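Local coordinates for protein Na Glutathione S-transferase 2 (PDB 2ON5) that binds glutathione and, as a glutathione S-transferase of the hookworm Necator americanus, probably conjugates it to electrophilic compounds, at residues K5-A10 against G49-L54; A15-Q20 against D157-E162; A23-K28 against F75-K80; G146-D151 against K182-K187. All coordinates share one frame; numbering follows the deposited sequence.

Overall arrangement
The contacts run from the glutathione site to the far side of the subunit. Contact 1 pairs strands 4-9 and 53-56 in the thioredoxin-like domain. Contact 2, about 3 Å from the centre of the chain, sets helix 16-25 of that domain against helix 155-168 of the helical domain. The end of helix 16-25 serves contact 3, centred about 12 Å from contact 2 and tying the helix to the linker before helix 82-101. Contact 4 lies in the helical domain and touches contact 2 through D157; its centre is about 28 Å from that of contact 1. In sequence, contact 1 crosses 2 and 3, 3 falls between the segments of 2, and 2, the domain junction, crosses 4.

Contact 1 of 4, residues K5-A10 against G49-L54; sequences KLTYFA and GQIPVL. With GSH (glutathione), chain V.
T7 and V53 form the hydrogen-bonded pair here: T7 N donates to V53 O at 2.9 Å, almost straight at 172°, and V53 N donates back to T7 O at 3.0 Å. V53 O has a second donor, a water that also bonds T7 OG1, so the threonine hydroxyl, the water and the carbonyl form one short chain. T7 O, besides accepting the N-H of V53, is approached by P52 CA at 3.1 Å in a CA-H...O contact. L54 makes the same sort of approach to K5 O.

Just before the strand pairing starts, the peptide between I51 and P52 is cis. This is the cis-proline turn of the thioredoxin fold, and it presents the I51 backbone to glutathione much as another strand would. I51 N donates to GSH O2 at 2.9 Å, and the return bond from GSH N2 to I51 O is weak, bent to 123°. Q50, reaching along the tripeptide, adds NE2 to GSH O31 at 2.6 Å; K43 of the same chain and D97 of the second subunit also hydrogen-bond the ligand.

I51 holds CG1 between the backbone N and the carbonyl carbon (chi1 46°), which brings CD1 squarely over the centre of the F9 ring in a CH-pi contact. The ring's edge meets GSH N3. Y8 lies alongside P52, its CD1 near the proline's CD, and its OH comes 3.0 Å from GSH SG2 while bonding to the backbone N of L14. That is the position of the tyrosine facing the thiol in Tyr-type glutathione S-transferases.

Contact 2 of 4, residues A15-Q20 against D157-E162; sequences AEPIRQ and DLCLAE
Where P17 meets L158, segments 16-20 and 157-162 pass with their axes 9.1 Å apart and 123° between their N-to-C directions, a steep crossing nearer antiparallel than parallel. The proline, in the first turn of its helix, is the apolar middle: its CB comes up to CB of L158, its CG sits 4.0 Å from SG of C159, and its carbonyl O is touched by L158 CD1. Q20 slides past L158 in the opposite direction, laying the end of its extended chain along the leucine.

Beside this patch two buried glutamates cross at about a right angle. Both chains start with CG anti to the backbone N and then bend at chi2, which brings E16 CG to 3.5 Å from E162 CD. The two carboxylate planes are 64° apart, with E16 OE2 4.2 Å from E162 OE1, close for like charges. R201 NH2 makes salt bridges to both of those oxygens, which should offset the repulsion and favour the ionised forms. R12 takes the second oxygen of E162, and W197 NE1 donates to E16 OE2. On its other oxygen, OE1, E16 is met by R19 NH1 at 3.0 Å, in the guanidinium plane.

This is the interface between the thioredoxin-like and helical domains. Helix 16-25 lies with I18 and R19 against L6 of strand 4-9, while L158 and Q20 both reach L194 of helix 192-200, and V188 of helix 179-189 packs against L158 and A161.

Contact 3 of 4, residues A23-K28 against F75-K80; sequences ALAGQK and FGFAGK. With EDO (1,2-ethanediol), chain R.
Two phenylalanine rings, F75 and F77, receive the end of helix 16-25: F75 takes A25 and, beyond the helix, Q27, while F77 takes mainly L24. Over one face of F75 stands the methyl of A25, 3.8 Å from the ring centroid and 23° off the normal; this CH-pi contact falls on the CG side of the ring, where A25 CB is 3.5 Å from F75 CG. The far end of the same ring, CZ, meets Q27 CG at 3.9 Å, put there by a CG anti to the backbone N (chi1 169°), the two side chains crossing at about a right angle. F77 has L24 CD1 over a face, 4.2 Å above its plane and off toward the rim, but the closer touch is made by the ring tip, whose CZ is 3.5 Å from L24 CB. F77 CE2 comes loosely up to A25 as well, at 4.3 Å from its CB.

The backbone turns bring these groups into range. G26, at positive phi, ends helix 16-25 in a Schellman motif with its N bonded to A23 O, and the chain then turns to lay Q27 against F75. G76, at phi 100°, breaks from helix 64-75 and places F77 next to F75. A 1,2-ethanediol, probably from the crystallisation liquor, bonds weakly to A25 O.

Apolar contacts carry this surface joint. It links the C-terminal ends of helices 16-25 and 64-75; L24 continues onto L194 of helix 192-200, and F77 onto V153, with a backbone bond to Y155 at the start of helix 155-168.

Contact 4 of 4, residues G146-D151 against K182-K187; sequences GYLVGD and KAHAEK
K187 lies over Y147 and beside G146, and its chain can be followed atom by atom. CB points from helix 179-189 at the loop, and with CG anti to the backbone N (chi1 -179°) the next links run straight out. CD is the first to touch, 3.9 Å from G146 O and about as far from G146 CA. CE then comes down on one face of the Y147 ring, 3.9 Å from the centroid and displaced toward the phenol end, where CZ is 3.5 Å away. This is a CH-pi contact of the methylene, the two side chains crossing at about a right angle. At chi4, 74°, the chain bends, swinging NZ out of the line of the methylenes.

One turn earlier in the helix H184 points into the same loop. Its ND1 gives a weak, fairly straight bond of 3.3 Å to G146 O, which lies near the imidazole plane. NE2 makes a further weak bond to D157 O, so both ring nitrogens have a weak carbonyl partner. L148 crosses the imidazole, its CG 3.8 Å from CE1. H184 itself also packs on L160 and L140, as L148 does, and is buried.

The loop 146-151 leads toward helix 155-168, where D157 OD2 takes the N-H of L148 and OD1 that of T154. T154 and D157 supply the ends of the Ser/Thr-X-X-Asp signature found in the C-terminal domain of many glutathione S-transferases.

Contact 1 of 4, residues K5-A10 against G49-L54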
loop_
_atom_site.group_PDB
_atom_site.type_symbol
_atom_site.label_atom_id
_atom_site.label_comp_id
_atom_site.label_asym_id
_atom_site.label_seq_id
_atom_site.Cartn_x
_atom_site.Cartn_y
_atom_site.Cartn_z
ATOM N N LYS A 5 12.764 17.998 0.031
ATOM C CA LYS A 5 13.594 17.375 1.060
ATOM C C LYS A 5 13.083 15.948 1.273
ATOM O O LYS A 5 11.871 15.743 1.462
ATOM C CB LYS A 5 13.504 18.163 2.379
ATOM C CG LYS A 5 14.370 17.570 3.512
ATOM C CD LYS A 5 14.411 18.470 4.728
ATOM C CE LYS A 5 13.033 18.614 5.346
ATOM N NZ LYS A 5 13.059 18.960 6.796
ATOM N N LEU A 6 13.985 14.964 1.213
ATOM C CA LEU A 6 13.633 13.618 1.649
ATOM C C LEU A 6 14.359 13.256 2.928
ATOM O O LEU A 6 15.606 13.298 2.980
ATOM C CB LEU A 6 13.979 12.592 0.587
ATOM C CG LEU A 6 13.533 11.146 0.809
ATOM C CD1 LEU A 6 11.983 11.076 0.784
ATOM C CD2 LEU A 6 14.163 10.269 -0.243
ATOM N N THR A 7 13.594 12.855 3.946
ATOM C CA THR A 7 14.211 12.410 5.211
ATOM C C THR A 7 14.031 10.891 5.399
ATOM O O THR A 7 12.913 10.362 5.263
ATOM C CB THR A 7 13.668 13.177 6.429
ATOM O OG1 THR A 7 13.841 14.592 6.236
ATOM C CG2 THR A 7 14.418 12.746 7.708
ATOM N N TYR A 8 15.147 10.207 5.650
ATOM C CA TYR A 8 15.147 8.755 5.877
ATOM C C TYR A 8 16.400 8.363 6.678
ATOM O O TYR A 8 17.122 9.232 7.176
ATOM C CB TYR A 8 15.084 8.003 4.539
ATOM C CG TYR A 8 14.806 6.531 4.693
ATOM C CD1 TYR A 8 13.652 6.072 5.355
ATOM C CD2 TYR A 8 15.702 5.589 4.218
ATOM C CE1 TYR A 8 13.419 4.712 5.508
ATOM C CE2 TYR A 8 15.467 4.229 4.373
ATOM C CZ TYR A 8 14.341 3.803 5.018
ATOM O OH TYR A 8 14.104 2.451 5.149
ATOM N N PHE A 9 16.630 7.062 6.842
ATOM C CA PHE A 9 17.857 6.599 7.474
ATOM C C PHE A 9 19.019 6.695 6.486
ATOM O O PHE A 9 18.805 6.910 5.285
ATOM C CB PHE A 9 17.705 5.148 7.954
ATOM C CG PHE A 9 16.717 4.976 9.053
ATOM C CD1 PHE A 9 16.964 5.497 10.311
ATOM C CD2 PHE A 9 15.543 4.262 8.835
ATOM C CE1 PHE A 9 16.052 5.323 11.349
ATOM C CE2 PHE A 9 14.610 4.097 9.870
ATOM C CZ PHE A 9 14.880 4.625 11.128
ATOM N N ALA A 10 20.244 6.557 7.008
ATOM C CA ALA A 10 21.456 6.414 6.205
ATOM C C ALA A 10 21.469 5.016 5.596
ATOM O O ALA A 10 22.201 4.104 6.040
ATOM C CB ALA A 10 22.725 6.650 7.079
ATOM N N GLY A 49 4.955 9.544 12.797
ATOM C CA GLY A 49 6.102 9.187 13.653
ATOM C C GLY A 49 7.080 8.243 12.970
ATOM O O GLY A 49 7.864 7.552 13.643
ATOM N N GLN A 50 7.078 8.257 11.634
ATOM C CA GLN A 50 7.920 7.361 10.832
ATOM C C GLN A 50 8.535 8.054 9.621
ATOM O O GLN A 50 8.155 9.187 9.280
ATOM C CB GLN A 50 7.128 6.127 10.386
ATOM C CG GLN A 50 6.869 5.136 11.536
ATOM C CD GLN A 50 6.678 3.711 11.065
ATOM O OE1 GLN A 50 5.668 3.375 10.451
ATOM N NE2 GLN A 50 7.647 2.857 11.366
ATOM N N ILE A 51 9.501 7.364 9.008
ATOM C CA ILE A 51 10.180 7.793 7.774
ATOM C C ILE A 51 10.138 6.657 6.715
ATOM O O ILE A 51 10.061 5.483 7.095
ATOM C CB ILE A 51 11.646 8.267 8.068
ATOM C CG1 ILE A 51 12.397 7.278 9.003
ATOM C CG2 ILE A 51 11.643 9.682 8.673
ATOM C CD1 ILE A 51 13.806 7.717 9.325
ATOM N N PRO A 52 10.234 6.988 5.390
ATOM C CA PRO A 52 10.610 8.303 4.831
ATOM C C PRO A 52 9.501 9.360 4.871
ATOM O O PRO A 52 8.302 9.021 4.862
ATOM C CB PRO A 52 10.973 7.972 3.374
ATOM C CG PRO A 52 10.002 6.781 3.029
ATOM C CD PRO A 52 9.995 5.974 4.337
ATOM N N VAL A 53 9.900 10.632 4.889
ATOM C CA VAL A 53 8.948 11.734 4.717
ATOM C C VAL A 53 9.516 12.711 3.693
ATOM O O VAL A 53 10.709 13.083 3.773
ATOM C CB VAL A 53 8.662 12.483 6.049
ATOM C CG1 VAL A 53 7.791 13.763 5.833
ATOM C CG2 VAL A 53 7.991 11.551 7.026
ATOM N N LEU A 54 8.658 13.095 2.743
ATOM C CA LEU A 54 8.985 14.104 1.740
ATOM C C LEU A 54 8.474 15.469 2.222
ATOM O O LEU A 54 7.385 15.568 2.777
ATOM C CB LEU A 54 8.349 13.769 0.364
ATOM C CG LEU A 54 8.569 14.787 -0.786
ATOM C CD1 LEU A 54 10.006 14.704 -1.324
ATOM C CD2 LEU A 54 7.584 14.621 -1.933
HETATM N N1 GSH V . 4.273 1.810 5.236
HETATM C CA1 GSH V . 5.695 2.129 5.509
HETATM C C1 GSH V . 6.257 2.991 4.382
HETATM O O11 GSH V . 6.286 2.428 3.268
HETATM O O12 GSH V . 6.674 4.180 4.495
HETATM C CB1 GSH V . 5.935 2.658 6.926
HETATM C CG1 GSH V . 7.315 3.276 7.127
HETATM C CD1 GSH V . 8.174 2.577 8.176
HETATM O OE1 GSH V . 7.903 1.262 8.643
HETATM N N2 GSH V . 9.191 3.337 8.593
HETATM C CA2 GSH V . 10.460 2.910 9.165
HETATM C C2 GSH V . 10.758 3.718 10.406
HETATM O O2 GSH V . 10.240 5.024 10.596
HETATM C CB2 GSH V . 11.566 3.106 8.139
HETATM S SG2 GSH V . 12.129 1.603 7.282
HETATM N N3 GSH V . 11.503 3.133 11.343
HETATM C CA3 GSH V . 11.733 3.765 12.627
HETATM C C3 GSH V . 10.519 3.909 13.523
HETATM O O31 GSH V . 9.441 3.339 13.242
HETATM O O32 GSH V . 10.578 4.598 14.567
HETATM O O HOH W 1 11.498 15.309 5.158
#

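Contact 2 of 4, residues A15-Q20 against D157-E162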
loop_
_atom_site.group_PDB
_atom_site.type_symbol
_atom_site.label_atom_id
_atom_site.label_comp_id
_atom_site.label_asym_id
_atom_site.label_seq_id
_atom_site.Cartn_x
_atom_site.Cartn_y
_atom_site.Cartn_z
ATOM N N ALA A 15 13.452 4.415 1.089
ATOM C CA ALA A 15 13.672 5.695 0.396
ATOM C C ALA A 15 14.264 5.544 -0.999
ATOM O O ALA A 15 14.104 6.421 -1.848
ATOM C CB ALA A 15 14.574 6.597 1.227
ATOM N N GLU A 16 14.969 4.441 -1.234
ATOM C CA GLU A 16 15.799 4.349 -2.422
ATOM C C GLU A 16 15.069 4.526 -3.780
ATOM O O GLU A 16 15.545 5.293 -4.640
ATOM C CB GLU A 16 16.687 3.118 -2.379
ATOM C CG GLU A 16 17.691 3.020 -3.531
ATOM C CD GLU A 16 18.694 4.184 -3.609
ATOM O OE1 GLU A 16 18.879 4.926 -2.628
ATOM O OE2 GLU A 16 19.309 4.327 -4.669
ATOM N N PRO A 17 13.916 3.855 -3.972
ATOM C CA PRO A 17 13.200 4.120 -5.235
ATOM C C PRO A 17 12.818 5.595 -5.419
ATOM O O PRO A 17 12.762 6.051 -6.545
ATOM C CB PRO A 17 11.947 3.237 -5.135
ATOM C CG PRO A 17 12.363 2.104 -4.154
ATOM C CD PRO A 17 13.246 2.815 -3.156
ATOM N N ILE A 18 12.576 6.315 -4.325
ATOM C CA ILE A 18 12.201 7.743 -4.381
ATOM C C ILE A 18 13.429 8.545 -4.827
ATOM O O ILE A 18 13.352 9.424 -5.707
ATOM C CB ILE A 18 11.698 8.243 -3.010
ATOM C CG1 ILE A 18 10.340 7.615 -2.650
ATOM C CG2 ILE A 18 11.617 9.775 -2.965
ATOM C CD1 ILE A 18 10.141 7.459 -1.116
ATOM N N ARG A 19 14.573 8.232 -4.234
ATOM C CA ARG A 19 15.816 8.867 -4.678
ATOM C C ARG A 19 16.050 8.605 -6.192
ATOM O O ARG A 19 16.650 9.431 -6.886
ATOM C CB ARG A 19 17.016 8.375 -3.870
ATOM C CG ARG A 19 16.912 8.621 -2.376
ATOM C CD ARG A 19 18.270 8.422 -1.685
ATOM N NE ARG A 19 18.158 8.457 -0.236
ATOM C CZ ARG A 19 18.235 7.392 0.548
ATOM N NH1 ARG A 19 18.370 6.198 -0.003
ATOM N NH2 ARG A 19 18.141 7.525 1.874
ATOM N N GLN A 20 15.607 7.454 -6.677
ATOM C CA GLN A 20 15.870 7.079 -8.077
ATOM C C GLN A 20 14.884 7.766 -8.995
ATOM O O GLN A 20 15.213 8.037 -10.130
ATOM C CB GLN A 20 15.869 5.558 -8.290
ATOM C CG GLN A 20 17.123 4.926 -7.628
ATOM C CD GLN A 20 17.164 3.410 -7.655
ATOM O OE1 GLN A 20 17.999 2.794 -6.977
ATOM N NE2 GLN A 20 16.261 2.792 -8.423
ATOM N N ASP A 157 9.024 -0.841 -11.369
ATOM C CA ASP A 157 10.320 -1.347 -11.857
ATOM C C ASP A 157 11.458 -0.987 -10.888
ATOM O O ASP A 157 12.317 -1.821 -10.571
ATOM C CB ASP A 157 10.633 -0.818 -13.247
ATOM C CG ASP A 157 9.632 -1.302 -14.286
ATOM O OD1 ASP A 157 8.958 -0.429 -14.885
ATOM O OD2 ASP A 157 9.503 -2.553 -14.434
ATOM N N LEU A 158 11.432 0.251 -10.419
ATOM C CA LEU A 158 12.505 0.756 -9.583
ATOM C C LEU A 158 12.497 -0.009 -8.281
ATOM O O LEU A 158 13.555 -0.434 -7.823
ATOM C CB LEU A 158 12.365 2.273 -9.346
ATOM C CG LEU A 158 12.423 3.195 -10.586
ATOM C CD1 LEU A 158 12.166 4.685 -10.260
ATOM C CD2 LEU A 158 13.760 3.048 -11.321
ATOM N N CYS A 159 11.296 -0.233 -7.724
ATOM C CA CYS A 159 11.156 -1.015 -6.471
ATOM C C CYS A 159 11.743 -2.407 -6.651
ATOM O O CYS A 159 12.544 -2.858 -5.826
ATOM C CB CYS A 159 9.690 -1.140 -6.015
ATOM S SG CYS A 159 9.007 0.413 -5.393
ATOM N N LEU A 160 11.323 -3.110 -7.703
ATOM C CA LEU A 160 11.804 -4.488 -7.885
ATOM C C LEU A 160 13.313 -4.595 -8.176
ATOM O O LEU A 160 14.011 -5.431 -7.550
ATOM C CB LEU A 160 10.991 -5.230 -8.958
ATOM C CG LEU A 160 11.346 -6.702 -9.147
ATOM C CD1 LEU A 160 10.998 -7.525 -7.902
ATOM C CD2 LEU A 160 10.681 -7.232 -10.418
ATOM N N ALA A 161 13.796 -3.817 -9.148
ATOM C CA ALA A 161 15.229 -3.822 -9.534
ATOM C C ALA A 161 16.108 -3.486 -8.320
ATOM O O ALA A 161 17.157 -4.126 -8.064
ATOM C CB ALA A 161 15.491 -2.801 -10.682
ATOM N N GLU A 162 15.683 -2.487 -7.556
ATOM C CA GLU A 162 16.442 -2.089 -6.341
ATOM C C GLU A 162 16.478 -3.214 -5.303
ATOM O O GLU A 162 17.538 -3.560 -4.802
ATOM C CB GLU A 162 15.904 -0.780 -5.738
ATOM C CG GLU A 162 16.548 -0.351 -4.423
ATOM C CD GLU A 162 18.073 -0.279 -4.477
ATOM O OE1 GLU A 162 18.644 0.238 -5.465
ATOM O OE2 GLU A 162 18.692 -0.704 -3.496
#

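Contact 3 of 4, residues A23-K28 against F75-K80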
loop_
_atom_site.group_PDB
_atom_site.type_symbol
_atom_site.label_atom_id
_atom_site.label_comp_id
_atom_site.label_asym_id
_atom_site.label_seq_id
_atom_site.Cartn_x
_atom_site.Cartn_y
_atom_site.Cartn_z
ATOM N N ALA A 23 16.507 11.127 -9.499
ATOM C CA ALA A 23 17.611 10.962 -10.449
ATOM C C ALA A 23 17.125 10.868 -11.882
ATOM O O ALA A 23 17.644 11.551 -12.748
ATOM C CB ALA A 23 18.459 9.731 -10.081
ATOM N N LEU A 24 16.124 10.025 -12.136
ATOM C CA LEU A 24 15.568 9.897 -13.489
ATOM C C LEU A 24 14.971 11.205 -14.013
ATOM O O LEU A 24 15.000 11.480 -15.219
ATOM C CB LEU A 24 14.500 8.800 -13.539
ATOM C CG LEU A 24 15.020 7.362 -13.364
ATOM C CD1 LEU A 24 13.884 6.372 -13.367
ATOM C CD2 LEU A 24 16.027 7.037 -14.447
ATOM N N ALA A 25 14.424 11.997 -13.102
ATOM C CA ALA A 25 13.763 13.251 -13.462
ATOM C C ALA A 25 14.782 14.391 -13.652
ATOM O O ALA A 25 14.453 15.455 -14.199
ATOM C CB ALA A 25 12.739 13.604 -12.418
ATOM N N GLY A 26 16.015 14.165 -13.207
ATOM C CA GLY A 26 17.006 15.232 -13.145
ATOM C C GLY A 26 16.600 16.300 -12.158
ATOM O O GLY A 26 16.918 17.483 -12.341
ATOM N N GLN A 27 15.930 15.899 -11.080
ATOM C CA GLN A 27 15.392 16.858 -10.107
ATOM C C GLN A 27 16.248 16.828 -8.834
ATOM O O GLN A 27 16.403 15.762 -8.212
ATOM C CB GLN A 27 13.912 16.553 -9.769
ATOM C CG GLN A 27 13.333 17.361 -8.538
ATOM C CD GLN A 27 13.261 18.889 -8.796
ATOM O OE1 GLN A 27 13.871 19.709 -8.069
ATOM N NE2 GLN A 27 12.549 19.263 -9.841
ATOM N N LYS A 28 16.814 17.989 -8.484
ATOM C CA LYS A 28 17.651 18.129 -7.288
ATOM C C LYS A 28 16.773 18.038 -6.060
ATOM O O LYS A 28 15.608 18.441 -6.088
ATOM C CB LYS A 28 18.339 19.503 -7.263
ATOM C CG LYS A 28 19.380 19.767 -8.314
ATOM C CD LYS A 28 19.968 21.188 -8.062
ATOM C CE LYS A 28 20.958 21.618 -9.151
ATOM N NZ LYS A 28 21.620 22.959 -8.804
ATOM N N PHE A 75 6.509 13.310 -12.678
ATOM C CA PHE A 75 7.713 13.230 -13.520
ATOM C C PHE A 75 7.657 12.205 -14.645
ATOM O O PHE A 75 8.603 12.099 -15.407
ATOM C CB PHE A 75 8.967 12.945 -12.655
ATOM C CG PHE A 75 9.301 14.051 -11.663
ATOM C CD1 PHE A 75 9.678 13.735 -10.357
ATOM C CD2 PHE A 75 9.239 15.387 -12.036
ATOM C CE1 PHE A 75 10.010 14.728 -9.434
ATOM C CE2 PHE A 75 9.551 16.419 -11.112
ATOM C CZ PHE A 75 9.928 16.083 -9.808
ATOM N N GLY A 76 6.574 11.432 -14.719
ATOM C CA GLY A 76 6.325 10.583 -15.889
ATOM C C GLY A 76 6.689 9.122 -15.711
ATOM O O GLY A 76 6.926 8.438 -16.705
ATOM N N PHE A 77 6.701 8.644 -14.455
ATOM C CA PHE A 77 7.048 7.243 -14.126
ATOM C C PHE A 77 5.928 6.453 -13.430
ATOM O O PHE A 77 6.191 5.481 -12.735
ATOM C CB PHE A 77 8.304 7.215 -13.261
ATOM C CG PHE A 77 9.417 8.022 -13.845
ATOM C CD1 PHE A 77 10.003 7.636 -15.054
ATOM C CD2 PHE A 77 9.820 9.185 -13.247
ATOM C CE1 PHE A 77 11.011 8.410 -15.637
ATOM C CE2 PHE A 77 10.828 9.969 -13.818
ATOM C CZ PHE A 77 11.411 9.576 -15.010
ATOM N N ALA A 78 4.690 6.908 -13.587
ATOM C CA ALA A 78 3.557 6.289 -12.880
ATOM C C ALA A 78 2.764 5.319 -13.771
ATOM O O ALA A 78 1.866 4.626 -13.285
ATOM C CB ALA A 78 2.587 7.373 -12.348
ATOM N N GLY A 79 3.052 5.314 -15.068
ATOM C CA GLY A 79 2.164 4.652 -16.050
ATOM C C GLY A 79 1.703 5.617 -17.115
ATOM O O GLY A 79 1.607 6.832 -16.869
ATOM N N LYS A 80 1.390 5.089 -18.295
ATOM C CA LYS A 80 1.124 5.950 -19.491
ATOM C C LYS A 80 -0.362 6.367 -19.636
ATOM O O LYS A 80 -0.665 7.369 -20.299
ATOM C CB LYS A 80 1.667 5.253 -20.753
ATOM C CG LYS A 80 1.405 5.939 -22.119
ATOM C CD LYS A 80 2.101 5.165 -23.293
ATOM C CE LYS A 80 1.616 5.723 -24.659
ATOM N NZ LYS A 80 1.501 4.660 -25.739
HETATM C C1 EDO R . 11.347 18.888 -13.940
HETATM O O1 EDO R . 11.427 19.200 -15.336
HETATM C C2 EDO R . 12.320 17.763 -13.623
HETATM O O2 EDO R . 13.576 18.305 -13.193
#

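Contact 4 of 4, residues G146-D151 against K182-K187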
loop_
_atom_site.group_PDB
_atom_site.type_symbol
_atom_site.label_atom_id
_atom_site.label_comp_id
_atom_site.label_asym_id
_atom_site.label_seq_id
_atom_site.Cartn_x
_atom_site.Cartn_y
_atom_site.Cartn_z
ATOM N N GLY A 146 10.094 -5.885 -21.196
ATOM C CA GLY A 146 11.228 -5.958 -20.281
ATOM C C GLY A 146 10.912 -5.218 -19.003
ATOM O O GLY A 146 11.628 -5.370 -18.022
ATOM N N TYR A 147 9.821 -4.436 -19.014
ATOM C CA TYR A 147 9.328 -3.754 -17.813
ATOM C C TYR A 147 8.042 -4.410 -17.305
ATOM O O TYR A 147 7.339 -5.120 -18.049
ATOM C CB TYR A 147 9.107 -2.247 -18.054
ATOM C CG TYR A 147 10.332 -1.486 -18.533
ATOM C CD1 TYR A 147 10.400 -0.989 -19.835
ATOM C CD2 TYR A 147 11.421 -1.277 -17.693
ATOM C CE1 TYR A 147 11.516 -0.300 -20.289
ATOM C CE2 TYR A 147 12.540 -0.593 -18.127
ATOM C CZ TYR A 147 12.593 -0.106 -19.424
ATOM O OH TYR A 147 13.728 0.590 -19.852
ATOM N N LEU A 148 7.715 -4.151 -16.040
ATOM C CA LEU A 148 6.612 -4.888 -15.403
ATOM C C LEU A 148 5.254 -4.508 -16.001
ATOM O O LEU A 148 4.403 -5.376 -16.206
ATOM C CB LEU A 148 6.638 -4.695 -13.890
ATOM C CG LEU A 148 7.865 -5.314 -13.214
ATOM C CD1 LEU A 148 8.025 -4.662 -11.837
ATOM C CD2 LEU A 148 7.713 -6.855 -13.112
ATOM N N VAL A 149 5.069 -3.218 -16.295
ATOM C CA VAL A 149 3.809 -2.735 -16.878
ATOM C C VAL A 149 4.124 -1.759 -18.010
ATOM O O VAL A 149 4.875 -0.803 -17.822
ATOM C CB VAL A 149 2.895 -2.039 -15.847
ATOM C CG1 VAL A 149 1.557 -1.669 -16.478
ATOM C CG2 VAL A 149 2.644 -2.934 -14.627
ATOM N N GLY A 150 3.552 -2.000 -19.190
ATOM C CA GLY A 150 3.759 -1.076 -20.304
ATOM C C GLY A 150 5.162 -1.143 -20.896
ATOM O O GLY A 150 5.919 -2.105 -20.650
ATOM N N ASP A 151 5.509 -0.118 -21.671
ATOM C CA ASP A 151 6.688 -0.150 -22.505
ATOM C C ASP A 151 7.809 0.697 -21.925
ATOM O O ASP A 151 8.894 0.723 -22.486
ATOM C CB ASP A 151 6.353 0.327 -23.937
ATOM C CG ASP A 151 5.428 -0.632 -24.694
ATOM O OD1 ASP A 151 4.716 -0.163 -25.609
ATOM O OD2 ASP A 151 5.421 -1.843 -24.400
ATOM N N LYS A 182 16.476 -11.288 -12.945
ATOM C CA LYS A 182 17.826 -10.747 -13.152
ATOM C C LYS A 182 17.932 -9.831 -14.375
ATOM O O LYS A 182 18.539 -8.748 -14.288
ATOM C CB LYS A 182 18.875 -11.858 -13.224
ATOM C CG LYS A 182 20.298 -11.356 -13.013
ATOM C CD LYS A 182 21.266 -12.521 -12.852
ATOM C CE LYS A 182 22.664 -12.013 -12.534
ATOM N NZ LYS A 182 23.638 -13.157 -12.323
ATOM N N ALA A 183 17.362 -10.263 -15.502
ATOM C CA ALA A 183 17.381 -9.461 -16.719
ATOM C C ALA A 183 16.718 -8.103 -16.457
ATOM O O ALA A 183 17.209 -7.069 -16.882
ATOM C CB ALA A 183 16.653 -10.193 -17.871
ATOM N N HIS A 184 15.603 -8.137 -15.735
ATOM C CA HIS A 184 14.870 -6.926 -15.379
ATOM C C HIS A 184 15.704 -5.966 -14.541
ATOM O O HIS A 184 15.781 -4.767 -14.852
ATOM C CB HIS A 184 13.559 -7.299 -14.670
ATOM C CG HIS A 184 12.869 -6.129 -14.045
ATOM N ND1 HIS A 184 11.964 -5.350 -14.734
ATOM C CD2 HIS A 184 12.987 -5.577 -12.807
ATOM C CE1 HIS A 184 11.518 -4.392 -13.933
ATOM N NE2 HIS A 184 12.114 -4.514 -12.760
ATOM N N ALA A 185 16.360 -6.478 -13.498
ATOM C CA ALA A 185 17.193 -5.605 -12.656
ATOM C C ALA A 185 18.277 -4.944 -13.493
ATOM O O ALA A 185 18.535 -3.740 -13.338
ATOM C CB ALA A 185 17.814 -6.378 -11.485
ATOM N N GLU A 186 18.880 -5.699 -14.412
ATOM C CA GLU A 186 20.022 -5.164 -15.161
ATOM C C GLU A 186 19.581 -4.194 -16.258
ATOM O O GLU A 186 20.289 -3.236 -16.525
ATOM C CB GLU A 186 20.947 -6.259 -15.697
ATOM C CG GLU A 186 21.679 -6.996 -14.560
ATOM C CD GLU A 186 22.700 -8.021 -15.071
ATOM O OE1 GLU A 186 23.454 -8.541 -14.234
ATOM O OE2 GLU A 186 22.743 -8.297 -16.289
ATOM N N LYS A 187 18.410 -4.440 -16.847
ATOM C CA LYS A 187 17.791 -3.476 -17.784
ATOM C C LYS A 187 17.508 -2.118 -17.120
ATOM O O LYS A 187 17.968 -1.068 -17.596
ATOM C CB LYS A 187 16.523 -4.063 -18.414
ATOM C CG LYS A 187 15.826 -3.120 -19.435
ATOM C CD LYS A 187 14.561 -3.755 -20.003
ATOM C CE LYS A 187 13.958 -2.897 -21.113
ATOM N NZ LYS A 187 14.787 -3.044 -22.317
#